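Local coordinates for protein putative sugar phosphate isomerase (Acidithiobacillus ferrooxidans, PDB 3L2H) that is a putative sugar phosphate isomerase of the cupin family and probably binds a metal ion, at residues Q126-Y131 against R137-N142. Numbering follows the deposited sequence.
Sequences QDVVDY and RLYRNN
R137 grips D130 side-on in a two-pronged salt bridge: NE meets D130 OD1 at 2.6 Å, nearly straight and on the syn lone pair, while NH2 reaches D130 OD2 at 3.0 Å. Carboxylate and guanidinium lie almost coplanar, 17° apart; the arginine chain starts out extended and bends at chi3 (-76°), which brings NE round to the acid beside it. D130 OD2 also accepts from H66, and R137 NH1 pairs with E144 of the second subunit, so a leucine in place of R137 would probably leave both acids without their cationic mate and loosen this link between subunits. At the far end Q126 NE2 donates to N141 OD1 (2.8 Å), arriving above the carbonyl plane, with the two amides turned 61° apart. A water lies within hydrogen-bonding distance of both N141 OD1 and D127 O. On the other face of the sheet, a second water joins D127 OD2 to R140 NH2, whose direct separation is 4.3 Å; H65 and E68, respectively, are their stronger partners. Four backbone bonds tie the strands through the hydrogen-bonded pairs D127–R140 and V129–L138. Packing follows the same alternation. V128 sets CG1 against R137 CD (3.6 Å) and CG2 near Y139 CD1 (4.0 Å), whereas L138 CB lies at the edge of the Y131 ring, 4.1 Å from CE2. Strands 126-131 and 136-141 thus form an antiparallel beta hairpin in the middle of a four-stranded sheet, between strand 64-65 beside the first and strand 144-149 beside the second; the face carrying Y139 meets the second subunit, where Y139 stacks on its counterpart.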
loop_
_atom_site.group_PDB
_atom_site.type_symbol
_atom_site.label_atom_id
_atom_site.label_comp_id
_atom_site.label_asym_id
_atom_site.label_seq_id
_atom_site.Cartn_x
_atom_site.Cartn_y
_atom_site.Cartn_z
ATOM N N GLN B 126 -3.837 -0.258 8.725
ATOM C CA GLN B 126 -5.292 -0.231 8.844
ATOM C C GLN B 126 -5.906 -1.644 8.875
ATOM O O GLN B 126 -5.586 -2.504 8.048
ATOM C CB GLN B 126 -5.937 0.534 7.689
ATOM C CG GLN B 126 -5.589 2.050 7.612
ATOM C CD GLN B 126 -6.328 2.766 6.446
ATOM O OE1 GLN B 126 -5.767 2.841 5.365
ATOM N NE2 GLN B 126 -7.622 3.229 6.661
ATOM N N ASP B 127 -6.874 -1.827 9.759
ATOM C CA ASP B 127 -7.620 -3.086 9.814
ATOM C C ASP B 127 -8.954 -2.795 10.468
ATOM O O ASP B 127 -9.175 -1.728 11.067
ATOM C CB ASP B 127 -6.813 -4.133 10.601
ATOM C CG ASP B 127 -7.299 -5.582 10.414
ATOM O OD1 ASP B 127 -8.061 -5.891 9.469
ATOM O OD2 ASP B 127 -6.866 -6.403 11.269
ATOM N N VAL B 128 -9.853 -3.745 10.337
ATOM C CA VAL B 128 -11.142 -3.715 10.974
ATOM C C VAL B 128 -11.275 -5.102 11.583
ATOM O O VAL B 128 -10.982 -6.106 10.914
ATOM C CB VAL B 128 -12.278 -3.423 10.004
ATOM C CG1 VAL B 128 -13.633 -3.437 10.772
ATOM C CG2 VAL B 128 -12.051 -2.086 9.262
ATOM N N VAL B 129 -11.639 -5.170 12.851
ATOM C CA VAL B 129 -11.769 -6.451 13.507
ATOM C C VAL B 129 -13.109 -6.533 14.185
ATOM O O VAL B 129 -13.472 -5.622 14.940
ATOM C CB VAL B 129 -10.675 -6.681 14.542
ATOM C CG1 VAL B 129 -10.829 -8.121 15.163
ATOM C CG2 VAL B 129 -9.283 -6.436 13.935
ATOM N N ASP B 130 -13.835 -7.629 13.952
ATOM C CA ASP B 130 -15.122 -7.835 14.580
ATOM C C ASP B 130 -14.977 -8.770 15.754
ATOM O O ASP B 130 -14.250 -9.756 15.673
ATOM C CB ASP B 130 -16.138 -8.421 13.630
ATOM C CG ASP B 130 -16.652 -7.403 12.639
ATOM O OD1 ASP B 130 -16.626 -6.205 12.992
ATOM O OD2 ASP B 130 -16.993 -7.784 11.495
ATOM N N TYR B 131 -15.641 -8.408 16.854
ATOM C CA TYR B 131 -15.760 -9.277 18.029
ATOM C C TYR B 131 -17.231 -9.647 18.193
ATOM O O TYR B 131 -17.956 -9.033 18.985
ATOM C CB TYR B 131 -15.198 -8.585 19.262
ATOM C CG TYR B 131 -13.753 -8.204 19.128
ATOM C CD1 TYR B 131 -12.753 -9.143 19.242
ATOM C CD2 TYR B 131 -13.396 -6.899 18.868
ATOM C CE1 TYR B 131 -11.429 -8.805 19.129
ATOM C CE2 TYR B 131 -12.062 -6.538 18.734
ATOM C CZ TYR B 131 -11.089 -7.485 18.889
ATOM O OH TYR B 131 -9.762 -7.126 18.742
ATOM N N ARG B 137 -17.231 -3.749 16.895
ATOM C CA ARG B 137 -16.365 -3.652 15.743
ATOM C C ARG B 137 -15.265 -2.681 16.115
ATOM O O ARG B 137 -15.542 -1.586 16.623
ATOM C CB ARG B 137 -17.117 -3.140 14.520
ATOM C CG ARG B 137 -16.205 -2.911 13.297
ATOM C CD ARG B 137 -17.000 -2.816 12.001
ATOM N NE ARG B 137 -17.437 -4.129 11.573
ATOM C CZ ARG B 137 -18.135 -4.352 10.468
ATOM N NH1 ARG B 137 -18.458 -3.337 9.661
ATOM N NH2 ARG B 137 -18.487 -5.578 10.146
ATOM N N LEU B 138 -14.028 -3.086 15.853
ATOM C CA LEU B 138 -12.869 -2.219 16.047
ATOM C C LEU B 138 -12.329 -1.726 14.695
ATOM O O LEU B 138 -12.040 -2.531 13.850
ATOM C CB LEU B 138 -11.765 -2.974 16.740
ATOM C CG LEU B 138 -10.405 -2.274 16.853
ATOM C CD1 LEU B 138 -10.477 -1.095 17.784
ATOM C CD2 LEU B 138 -9.343 -3.291 17.311
ATOM N N TYR B 139 -12.179 -0.412 14.539
ATOM C CA TYR B 139 -11.587 0.160 13.367
ATOM C C TYR B 139 -10.234 0.649 13.847
ATOM O O TYR B 139 -10.181 1.452 14.787
ATOM C CB TYR B 139 -12.392 1.340 12.873
ATOM C CG TYR B 139 -13.823 1.068 12.506
ATOM C CD1 TYR B 139 -14.176 0.675 11.225
ATOM C CD2 TYR B 139 -14.831 1.245 13.443
ATOM C CE1 TYR B 139 -15.548 0.443 10.909
ATOM C CE2 TYR B 139 -16.138 0.996 13.157
ATOM C CZ TYR B 139 -16.498 0.629 11.858
ATOM O OH TYR B 139 -17.823 0.440 11.610
ATOM N N ARG B 140 -9.148 0.113 13.272
ATOM C CA ARG B 140 -7.818 0.533 13.662
ATOM C C ARG B 140 -7.165 1.196 12.458
ATOM O O ARG B 140 -7.030 0.596 11.416
ATOM C CB ARG B 140 -6.982 -0.639 14.163
ATOM C CG ARG B 140 -5.648 -0.162 14.718
ATOM C CD ARG B 140 -4.777 -1.319 15.262
ATOM N NE ARG B 140 -4.660 -2.448 14.374
ATOM C CZ ARG B 140 -3.898 -2.459 13.291
ATOM N NH1 ARG B 140 -3.233 -1.373 12.937
ATOM N NH2 ARG B 140 -3.878 -3.524 12.504
ATOM N N ASN B 141 -6.770 2.433 12.654
ATOM C CA ASN B 141 -6.298 3.317 11.588
ATOM C C ASN B 141 -5.068 4.059 12.038
ATOM O O ASN B 141 -5.150 5.121 12.630
ATOM C CB ASN B 141 -7.450 4.268 11.179
ATOM C CG ASN B 141 -8.557 3.512 10.415
ATOM O OD1 ASN B 141 -8.261 2.866 9.381
ATOM N ND2 ASN B 141 -9.783 3.547 10.906
ATOM N N ASN B 142 -3.908 3.495 11.691
ATOM C CA ASN B 142 -2.637 4.067 12.130
ATOM C C ASN B 142 -2.629 4.591 13.561
ATOM O O ASN B 142 -2.402 5.786 13.793
ATOM C CB ASN B 142 -2.286 5.263 11.259
ATOM C CG ASN B 142 -1.766 4.848 9.914
ATOM O OD1 ASN B 142 -0.538 4.816 9.727
ATOM N ND2 ASN B 142 -2.640 4.482 9.008
HETATM O O HOH W 1 -9.369 0.395 9.166
HETATM O O HOH W 2 -5.380 -5.879 13.378
#